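Local coordinates for protein beta-mannosidase (Trichoderma harzianum, PDB 4CVU) that probably hydrolyses terminal beta-D-mannose residues from the non-reducing ends of beta-mannosides, as a glycoside hydrolase of family 2, at residues A[177-189]-A[627-640]. Numbering follows the deposited sequence.
With NAG (2-acetamido-2-deoxy-beta-D-glucopyranose), chain L; NAG (2-acetamido-2-deoxy-beta-D-glucopyranose), chain J.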
ATOM      1  N   ALA A 177      -2.364 -31.136  25.044  1.00 47.24           N
ATOM      2  CA  ALA A 177      -2.472 -30.226  23.932  1.00 47.42           C
ATOM      3  C   ALA A 177      -3.165 -28.910  24.326  1.00 47.04           C
ATOM      4  O   ALA A 177      -2.743 -27.847  23.908  1.00 46.33           O
ATOM      5  CB  ALA A 177      -3.229 -30.912  22.793  1.00 50.40           C
ATOM      6  N   SER A 178      -4.197 -28.990  25.164  1.00 47.50           N
ATOM      7  CA  SER A 178      -4.930 -27.806  25.582  1.00 47.35           C
ATOM      8  C   SER A 178      -4.077 -26.842  26.428  1.00 46.34           C
ATOM      9  O   SER A 178      -4.327 -25.640  26.440  1.00 44.64           O
ATOM     10  CB  SER A 178      -6.231 -28.189  26.315  1.00 48.29           C
ATOM     11  OG  SER A 178      -5.973 -28.868  27.520  1.00 49.40           O
ATOM     12  N   VAL A 179      -3.065 -27.380  27.109  1.00 44.52           N
ATOM     13  CA  VAL A 179      -2.170 -26.598  27.957  1.00 43.44           C
ATOM     14  C   VAL A 179      -1.100 -25.860  27.122  1.00 42.78           C
ATOM     15  O   VAL A 179      -0.730 -24.745  27.465  1.00 43.36           O
ATOM     16  CB  VAL A 179      -1.519 -27.482  29.037  1.00 44.86           C
ATOM     17  CG1 VAL A 179      -0.468 -26.727  29.828  1.00 44.52           C
ATOM     18  CG2 VAL A 179      -2.578 -28.026  30.009  1.00 45.51           C
ATOM     19  N   VAL A 180      -0.621 -26.469  26.047  1.00 43.80           N
ATOM     20  CA  VAL A 180       0.444 -25.869  25.204  1.00 43.02           C
ATOM     21  C   VAL A 180      -0.068 -25.468  23.807  1.00 42.54           C
ATOM     22  O   VAL A 180       0.694 -25.294  22.866  1.00 42.59           O
ATOM     23  CB  VAL A 180       1.654 -26.831  25.083  1.00 45.25           C
ATOM     24  CG1 VAL A 180       2.295 -27.032  26.447  1.00 45.45           C
ATOM     25  CG2 VAL A 180       1.256 -28.171  24.479  1.00 45.94           C
ATOM     26  N   TYR A 181      -1.378 -25.351  23.681  1.00 43.50           N
ATOM     27  CA  TYR A 181      -2.022 -24.922  22.452  1.00 43.59           C
ATOM     28  C   TYR A 181      -1.389 -23.640  21.950  1.00 41.32           C
ATOM     29  O   TYR A 181      -1.319 -22.665  22.697  1.00 42.19           O
ATOM     30  CB  TYR A 181      -3.495 -24.682  22.736  1.00 45.67           C
ATOM     31  CG  TYR A 181      -4.292 -24.231  21.540  1.00 47.42           C
ATOM     32  CD1 TYR A 181      -4.483 -25.055  20.456  1.00 50.49           C
ATOM     33  CD2 TYR A 181      -4.880 -22.975  21.520  1.00 51.58           C
ATOM     34  CE1 TYR A 181      -5.232 -24.644  19.354  1.00 52.34           C
ATOM     35  CE2 TYR A 181      -5.607 -22.549  20.426  1.00 50.61           C
ATOM     36  CZ  TYR A 181      -5.779 -23.390  19.360  1.00 50.16           C
ATOM     37  OH  TYR A 181      -6.535 -22.933  18.312  1.00 55.46           O
ATOM     38  N   PRO A 182      -0.892 -23.628  20.715  1.00 41.10           N
ATOM     39  CA  PRO A 182      -0.214 -22.412  20.270  1.00 40.62           C
ATOM     40  C   PRO A 182      -1.140 -21.302  19.768  1.00 41.28           C
ATOM     41  O   PRO A 182      -2.355 -21.508  19.646  1.00 40.98           O
ATOM     42  CB  PRO A 182       0.632 -22.884  19.095  1.00 43.27           C
ATOM     43  CG  PRO A 182      -0.024 -24.114  18.578  1.00 43.66           C
ATOM     44  CD  PRO A 182      -0.961 -24.648  19.649  1.00 44.09           C
ATOM     45  N   PHE A 183      -0.528 -20.149  19.472  1.00 39.81           N
ATOM     46  CA  PHE A 183      -1.166 -19.054  18.759  1.00 39.49           C
ATOM     47  C   PHE A 183      -0.779 -19.260  17.315  1.00 40.05           C
ATOM     48  O   PHE A 183      -1.631 -19.550  16.462  1.00 38.40           O
ATOM     49  CB  PHE A 183      -0.693 -17.682  19.298  1.00 38.56           C
ATOM     50  CG  PHE A 183      -1.299 -17.305  20.632  1.00 37.97           C
ATOM     51  CD1 PHE A 183      -2.542 -16.712  20.693  1.00 38.30           C
ATOM     52  CD2 PHE A 183      -0.626 -17.543  21.815  1.00 37.22           C
ATOM     53  CE1 PHE A 183      -3.105 -16.360  21.909  1.00 36.74           C
ATOM     54  CE2 PHE A 183      -1.192 -17.209  23.042  1.00 36.99           C
ATOM     55  CZ  PHE A 183      -2.422 -16.616  23.080  1.00 36.50           C
ATOM     56  N   GLU A 184       0.519 -19.136  17.046  1.00 39.54           N
ATOM     57  CA  GLU A 184       1.051 -19.520  15.762  1.00 40.01           C
ATOM     58  C   GLU A 184       2.117 -20.612  15.940  1.00 41.22           C
ATOM     59  O   GLU A 184       1.778 -21.777  15.754  1.00 43.60           O
ATOM     60  CB  GLU A 184       1.529 -18.291  14.969  1.00 39.16           C
ATOM     61  CG  GLU A 184       0.334 -17.443  14.539  1.00 39.82           C
ATOM     62  CD  GLU A 184       0.704 -16.110  13.917  1.00 38.35           C
ATOM     63  OE1 GLU A 184       1.357 -16.087  12.845  1.00 40.60           O
ATOM     64  OE2 GLU A 184       0.340 -15.070  14.517  1.00 38.25           O
ATOM     65  N   TYR A 185       3.370 -20.267  16.276  1.00 40.06           N
ATOM     66  CA  TYR A 185       4.397 -21.308  16.531  1.00 40.83           C
ATOM     67  C   TYR A 185       4.136 -22.101  17.813  1.00 39.77           C
ATOM     68  O   TYR A 185       3.760 -21.540  18.807  1.00 38.04           O
ATOM     69  CB  TYR A 185       5.790 -20.729  16.654  1.00 40.97           C
ATOM     70  CG  TYR A 185       6.279 -20.140  15.365  1.00 42.52           C
ATOM     71  CD1 TYR A 185       6.898 -20.940  14.397  1.00 44.88           C
ATOM     72  CD2 TYR A 185       6.101 -18.797  15.080  1.00 43.61           C
ATOM     73  CE1 TYR A 185       7.349 -20.409  13.195  1.00 43.14           C
ATOM     74  CE2 TYR A 185       6.546 -18.246  13.877  1.00 41.81           C
ATOM     75  CZ  TYR A 185       7.163 -19.038  12.950  1.00 43.64           C
ATOM     76  OH  TYR A 185       7.602 -18.463  11.779  1.00 41.97           O
ATOM     77  N   PRO A 186       4.330 -23.417  17.777  1.00 40.29           N
ATOM     78  CA  PRO A 186       4.251 -24.261  18.962  1.00 39.79           C
ATOM     79  C   PRO A 186       5.536 -24.261  19.752  1.00 40.60           C
ATOM     80  O   PRO A 186       6.567 -23.811  19.289  1.00 39.50           O
ATOM     81  CB  PRO A 186       4.086 -25.651  18.361  1.00 41.25           C
ATOM     82  CG  PRO A 186       4.845 -25.556  17.072  1.00 41.50           C
ATOM     83  CD  PRO A 186       4.506 -24.206  16.547  1.00 39.94           C
ATOM     84  N   ASN A 187       5.470 -24.823  20.944  1.00 39.69           N
ATOM     85  CA  ASN A 187       6.636 -25.085  21.778  1.00 40.12           C
ATOM     86  C   ASN A 187       7.317 -23.930  22.496  1.00 40.71           C
ATOM     87  O   ASN A 187       8.398 -24.127  23.005  1.00 40.58           O
ATOM     88  CB  ASN A 187       7.690 -25.934  21.036  1.00 42.20           C
ATOM     89  CG  ASN A 187       7.165 -27.278  20.611  1.00 42.43           C
ATOM     90  OD1 ASN A 187       6.515 -27.982  21.366  1.00 43.24           O
ATOM     91  ND2 ASN A 187       7.365 -27.590  19.385  1.00 42.27           N
ATOM     92  N   ARG A 188       6.669 -22.763  22.584  1.00 37.87           N
ATOM     93  CA  ARG A 188       7.252 -21.555  23.153  1.00 39.46           C
ATOM     94  C   ARG A 188       7.627 -21.684  24.632  1.00 38.64           C
ATOM     95  O   ARG A 188       8.431 -20.951  25.139  1.00 36.92           O
ATOM     96  CB  ARG A 188       6.332 -20.349  22.945  1.00 37.86           C
ATOM     97  CG  ARG A 188       5.120 -20.294  23.829  1.00 39.26           C
ATOM     98  CD  ARG A 188       4.057 -19.259  23.411  1.00 38.58           C
ATOM     99  NE  ARG A 188       2.734 -19.520  23.991  1.00 37.69           N
ATOM    100  CZ  ARG A 188       2.353 -19.081  25.181  1.00 37.20           C
ATOM    101  NH1 ARG A 188       3.187 -18.427  25.897  1.00 36.56           N
ATOM    102  NH2 ARG A 188       1.145 -19.310  25.679  1.00 38.25           N
ATOM    103  N   GLN A 189       7.016 -22.638  25.329  1.00 40.26           N
ATOM    104  CA  GLN A 189       7.289 -22.801  26.750  1.00 40.49           C
ATOM    105  C   GLN A 189       8.770 -23.163  27.016  1.00 41.88           C
ATOM    106  O   GLN A 189       9.266 -22.990  28.138  1.00 41.03           O
ATOM    107  CB  GLN A 189       6.338 -23.854  27.350  1.00 42.49           C
ATOM    108  CG  GLN A 189       6.602 -25.313  26.976  1.00 43.63           C
ATOM    109  CD  GLN A 189       5.901 -25.761  25.714  1.00 46.71           C
ATOM    110  OE1 GLN A 189       5.610 -24.951  24.812  1.00 44.58           O
ATOM    111  NE2 GLN A 189       5.675 -27.087  25.602  1.00 46.97           N
ATOM    112  N   HIS A 627      -6.455 -11.599  14.732  1.00 31.27           N
ATOM    113  CA  HIS A 627      -6.024 -12.800  15.396  1.00 32.53           C
ATOM    114  C   HIS A 627      -6.923 -13.172  16.537  1.00 32.34           C
ATOM    115  O   HIS A 627      -6.564 -14.024  17.332  1.00 33.64           O
ATOM    116  CB  HIS A 627      -4.566 -12.718  15.816  1.00 32.65           C
ATOM    117  CG  HIS A 627      -3.618 -12.744  14.655  1.00 32.94           C
ATOM    118  ND1 HIS A 627      -2.261 -12.575  14.790  1.00 33.77           N
ATOM    119  CD2 HIS A 627      -3.839 -12.947  13.336  1.00 34.07           C
ATOM    120  CE1 HIS A 627      -1.678 -12.679  13.611  1.00 33.77           C
ATOM    121  NE2 HIS A 627      -2.614 -12.892  12.708  1.00 34.59           N
ATOM    122  N   HIS A 628      -8.070 -12.528  16.604  1.00 33.51           N
ATOM    123  CA  HIS A 628      -9.150 -12.938  17.515  1.00 34.15           C
ATOM    124  C   HIS A 628     -10.177 -13.640  16.634  1.00 36.45           C
ATOM    125  O   HIS A 628     -11.001 -12.962  16.032  1.00 35.57           O
ATOM    126  CB  HIS A 628      -9.787 -11.710  18.191  1.00 34.08           C
ATOM    127  CG  HIS A 628     -10.862 -12.063  19.187  1.00 34.50           C
ATOM    128  ND1 HIS A 628     -10.646 -12.940  20.230  1.00 35.70           N
ATOM    129  CD2 HIS A 628     -12.132 -11.613  19.332  1.00 34.88           C
ATOM    130  CE1 HIS A 628     -11.754 -13.045  20.959  1.00 35.76           C
ATOM    131  NE2 HIS A 628     -12.672 -12.254  20.431  1.00 35.68           N
ATOM    132  N   TYR A 629     -10.167 -14.976  16.519  1.00 38.19           N
ATOM    133  CA  TYR A 629      -9.440 -15.912  17.350  1.00 40.94           C
ATOM    134  C   TYR A 629      -8.212 -16.464  16.638  1.00 41.94           C
ATOM    135  O   TYR A 629      -8.206 -16.577  15.426  1.00 41.80           O
ATOM    136  CB  TYR A 629     -10.347 -17.087  17.714  1.00 43.03           C
ATOM    137  CG  TYR A 629     -11.434 -16.680  18.639  1.00 44.69           C
ATOM    138  CD1 TYR A 629     -12.514 -15.953  18.179  1.00 44.95           C
ATOM    139  CD2 TYR A 629     -11.361 -16.979  19.997  1.00 46.32           C
ATOM    140  CE1 TYR A 629     -13.517 -15.546  19.039  1.00 46.90           C
ATOM    141  CE2 TYR A 629     -12.359 -16.581  20.870  1.00 48.19           C
ATOM    142  CZ  TYR A 629     -13.432 -15.858  20.385  1.00 48.51           C
ATOM    143  OH  TYR A 629     -14.415 -15.448  21.229  1.00 48.85           O
ATOM    144  N   PRO A 630      -7.185 -16.855  17.403  1.00 41.82           N
ATOM    145  CA  PRO A 630      -5.924 -17.189  16.782  1.00 41.40           C
ATOM    146  C   PRO A 630      -5.968 -18.575  16.070  1.00 42.09           C
ATOM    147  O   PRO A 630      -6.874 -19.403  16.291  1.00 40.22           O
ATOM    148  CB  PRO A 630      -4.938 -17.147  17.949  1.00 41.50           C
ATOM    149  CG  PRO A 630      -5.741 -17.402  19.160  1.00 41.61           C
ATOM    150  CD  PRO A 630      -7.164 -17.061  18.868  1.00 42.34           C
ATOM    151  N   ALA A 631      -4.994 -18.765  15.215  1.00 38.87           N
ATOM    152  CA  ALA A 631      -4.971 -19.852  14.269  1.00 40.35           C
ATOM    153  C   ALA A 631      -4.764 -21.220  14.940  1.00 40.82           C
ATOM    154  O   ALA A 631      -5.147 -22.243  14.379  1.00 42.74           O
ATOM    155  CB  ALA A 631      -3.880 -19.576  13.216  1.00 39.26           C
ATOM    156  N   GLY A 632      -4.172 -21.228  16.129  1.00 40.33           N
ATOM    157  CA  GLY A 632      -3.841 -22.457  16.818  1.00 41.50           C
ATOM    158  C   GLY A 632      -2.713 -23.214  16.136  1.00 42.59           C
ATOM    159  O   GLY A 632      -2.697 -24.436  16.159  1.00 42.60           O
ATOM    160  N   GLY A 633      -1.773 -22.518  15.500  1.00 41.36           N
ATOM    161  CA  GLY A 633      -0.791 -23.212  14.681  1.00 42.69           C
ATOM    162  C   GLY A 633      -0.434 -22.368  13.485  1.00 42.36           C
ATOM    163  O   GLY A 633      -0.684 -21.154  13.484  1.00 41.20           O
ATOM    164  N   LEU A 634       0.113 -23.001  12.464  1.00 41.55           N
ATOM    165  CA  LEU A 634       0.701 -22.280  11.346  1.00 42.81           C
ATOM    166  C   LEU A 634      -0.198 -22.114  10.123  1.00 42.20           C
ATOM    167  O   LEU A 634       0.229 -21.557   9.138  1.00 42.39           O
ATOM    168  CB  LEU A 634       2.031 -22.941  10.961  1.00 44.24           C
ATOM    169  CG  LEU A 634       3.194 -22.828  11.955  1.00 42.77           C
ATOM    170  CD1 LEU A 634       4.391 -23.662  11.510  1.00 44.98           C
ATOM    171  CD2 LEU A 634       3.647 -21.388  12.154  1.00 43.54           C
ATOM    172  N   THR A 635      -1.452 -22.559  10.174  1.00 43.79           N
ATOM    173  CA  THR A 635      -2.329 -22.423   9.007  1.00 45.28           C
ATOM    174  C   THR A 635      -2.839 -20.976   8.787  1.00 47.07           C
ATOM    175  O   THR A 635      -2.778 -20.145   9.708  1.00 43.90           O
ATOM    176  CB  THR A 635      -3.560 -23.333   9.101  1.00 46.43           C
ATOM    177  OG1 THR A 635      -4.375 -22.940  10.214  1.00 43.57           O
ATOM    178  CG2 THR A 635      -3.134 -24.797   9.243  1.00 46.14           C
ATOM    179  N   ARG A 636      -3.337 -20.711   7.576  1.00 47.53           N
ATOM    180  CA  ARG A 636      -4.109 -19.489   7.287  1.00 48.87           C
ATOM    181  C   ARG A 636      -5.533 -19.762   7.715  1.00 48.39           C
ATOM    182  O   ARG A 636      -6.366 -20.196   6.923  1.00 51.16           O
ATOM    183  CB  ARG A 636      -4.077 -19.116   5.803  1.00 50.46           C
ATOM    184  CG  ARG A 636      -2.710 -18.701   5.294  1.00 53.01           C
ATOM    185  CD  ARG A 636      -2.795 -18.011   3.934  1.00 54.28           C
ATOM    186  NE  ARG A 636      -1.485 -17.508   3.512  1.00 57.27           N
ATOM    187  CZ  ARG A 636      -1.287 -16.555   2.603  1.00 62.02           C
ATOM    188  NH1 ARG A 636      -2.307 -15.969   1.982  1.00 63.01           N
ATOM    189  NH2 ARG A 636      -0.049 -16.189   2.298  1.00 66.83           N
ATOM    190  N   ASN A 637      -5.806 -19.511   8.978  1.00 44.24           N
ATOM    191  CA  ASN A 637      -7.053 -19.909   9.581  1.00 43.83           C
ATOM    192  C   ASN A 637      -8.132 -18.804   9.441  1.00 44.23           C
ATOM    193  O   ASN A 637      -8.368 -17.991  10.361  1.00 40.90           O
ATOM    194  CB  ASN A 637      -6.773 -20.305  11.015  1.00 41.61           C
ATOM    195  CG  ASN A 637      -7.871 -21.142  11.617  1.00 42.45           C
ATOM    196  OD1 ASN A 637      -9.031 -21.036  11.226  1.00 43.81           O
ATOM    197  ND2 ASN A 637      -7.504 -22.001  12.565  1.00 43.28           N
ATOM    198  N   ILE A 638      -8.789 -18.799   8.284  1.00 43.90           N
ATOM    199  CA  ILE A 638      -9.861 -17.831   7.970  1.00 44.81           C
ATOM    200  C   ILE A 638     -11.047 -18.051   8.887  1.00 43.07           C
ATOM    201  O   ILE A 638     -11.682 -17.111   9.322  1.00 43.63           O
ATOM    202  CB  ILE A 638     -10.308 -17.927   6.472  1.00 46.95           C
ATOM    203  CG1 ILE A 638      -9.415 -17.066   5.602  1.00 48.93           C
ATOM    204  CG2 ILE A 638     -11.721 -17.380   6.247  1.00 47.63           C
ATOM    205  CD1 ILE A 638      -8.240 -17.812   5.092  1.00 51.49           C
ATOM    206  N   HIS A 639     -11.341 -19.296   9.194  1.00 42.55           N
ATOM    207  CA  HIS A 639     -12.487 -19.607  10.030  1.00 44.74           C
ATOM    208  C   HIS A 639     -12.382 -18.952  11.432  1.00 43.34           C
ATOM    209  O   HIS A 639     -13.307 -18.309  11.899  1.00 42.95           O
ATOM    210  CB  HIS A 639     -12.636 -21.118  10.177  1.00 47.22           C
ATOM    211  CG  HIS A 639     -13.720 -21.530  11.128  1.00 50.08           C
ATOM    212  ND1 HIS A 639     -15.034 -21.716  10.733  1.00 50.78           N
ATOM    213  CD2 HIS A 639     -13.685 -21.775  12.466  1.00 48.37           C
ATOM    214  CE1 HIS A 639     -15.759 -22.069  11.786  1.00 52.43           C
ATOM    215  NE2 HIS A 639     -14.964 -22.104  12.850  1.00 51.68           N
ATOM    216  N   ASN A 640     -11.255 -19.155  12.089  1.00 42.51           N
ATOM    217  CA  ASN A 640     -11.051 -18.624  13.432  1.00 42.77           C
ATOM    218  C   ASN A 640     -11.013 -17.109  13.471  1.00 40.34           C
ATOM    219  O   ASN A 640     -11.557 -16.491  14.399  1.00 39.36           O
ATOM    220  CB  ASN A 640      -9.747 -19.177  14.028  1.00 44.51           C
ATOM    221  CG  ASN A 640      -9.874 -20.632  14.445  1.00 46.55           C
ATOM    222  OD1 ASN A 640     -10.845 -21.295  14.112  1.00 46.77           O
ATOM    223  ND2 ASN A 640      -8.886 -21.117  15.203  1.00 49.35           N
TER
HETATM  224  C1  NAG L1007      -8.819 -22.477  15.689  1.00 41.26           C
HETATM  225  C2  NAG L1007     -10.032 -22.935  16.450  1.00 40.50           C
HETATM  226  C3  NAG L1007      -9.781 -24.329  17.001  1.00 41.32           C
HETATM  227  C4  NAG L1007      -9.381 -25.238  15.837  1.00 43.45           C
HETATM  228  C5  NAG L1007      -8.206 -24.631  15.065  1.00 45.98           C
HETATM  229  C6  NAG L1007      -7.775 -25.464  13.864  1.00 45.02           C
HETATM  230  C7  NAG L1007     -11.526 -21.568  17.852  1.00 43.06           C
HETATM  231  C8  NAG L1007     -11.634 -20.544  18.961  1.00 45.32           C
HETATM  232  N2  NAG L1007     -10.303 -21.964  17.496  1.00 42.70           N
HETATM  233  O3  NAG L1007     -10.966 -24.762  17.671  1.00 41.69           O
HETATM  234  O4  NAG L1007      -9.014 -26.538  16.281  1.00 46.92           O
HETATM  235  O5  NAG L1007      -8.585 -23.353  14.596  1.00 43.39           O
HETATM  236  O6  NAG L1007      -8.885 -25.629  13.016  1.00 47.91           O
HETATM  237  O7  NAG L1007     -12.558 -21.969  17.329  1.00 44.38           O
HETATM  238  C1  NAG J1005       6.342 -32.398  20.727  1.00 56.15           C
HETATM  239  C2  NAG J1005       5.435 -32.408  19.510  1.00 60.74           C
HETATM  240  C3  NAG J1005       4.440 -33.554  19.474  1.00 61.10           C
HETATM  241  C4  NAG J1005       5.081 -34.906  19.801  1.00 63.00           C
HETATM  242  C5  NAG J1005       6.038 -34.795  20.985  1.00 63.29           C
HETATM  243  C6  NAG J1005       6.799 -36.112  21.201  1.00 61.73           C
HETATM  244  C7  NAG J1005       4.921 -30.289  18.465  1.00 61.06           C
HETATM  245  C8  NAG J1005       4.049 -29.071  18.530  1.00 61.62           C
HETATM  246  N2  NAG J1005       4.694 -31.170  19.437  1.00 60.02           N
HETATM  247  O3  NAG J1005       3.907 -33.568  18.165  1.00 60.45           O
HETATM  248  O4  NAG J1005       4.041 -35.792  20.159  1.00 68.47           O
HETATM  249  O5  NAG J1005       6.942 -33.696  20.823  1.00 59.48           O
HETATM  250  O6  NAG J1005       8.201 -35.941  21.071  1.00 60.31           O
HETATM  251  O7  NAG J1005       5.779 -30.411  17.567  1.00 58.01           O
HETATM  252  O   HOH W   1      -7.950 -20.473  18.580  1.00 38.83           O
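Phe183 and Glu184 run beside Gly632 and Gly633 where two loops meet: one from the galactose-binding-like domain of this family 2 glycosidase, the other leading into helix 638-655. Gly633 N donates to Phe183 O (3.1 Å, 161° at the hydrogen). CA-H...O contacts flank this bond, with Gly632 CA 3.3 Å from Pro182 O and Glu184 CA 3.3 Å from Gly633 O. Tyr181 reaches across to the second loop; its chi1 of -180° turns CG away from the backbone N and brings Tyr181 OH 3.1 Å from Gly632 CA. Pro630 CG meets Phe183 CD1 at 3.6 Å, while Trp200 stacks on the Phe183 ring. Leu634 CD2 sits over one face of Tyr185, a CH-pi contact 4.1 Å from the centroid. The Glu184 carboxylate lies nearly perpendicular to the His627 ring, Glu184 OE2 3.3 Å from His627 CE1; Glu184 OE1 salt-bridges Arg80, and His627 ND1 bonds to Gly203 O. Asn637 OD1 caps the helix, accepting from Asn640 N. Asn640 carries the N-linked NAG of chain L, and its ND2 donates to Pro630 O. One water, donating to Pro630 O and accepting from this NAG's N2, hydrogen-bonds to Tyr181 OH (2.9 Å) in the phenol plane.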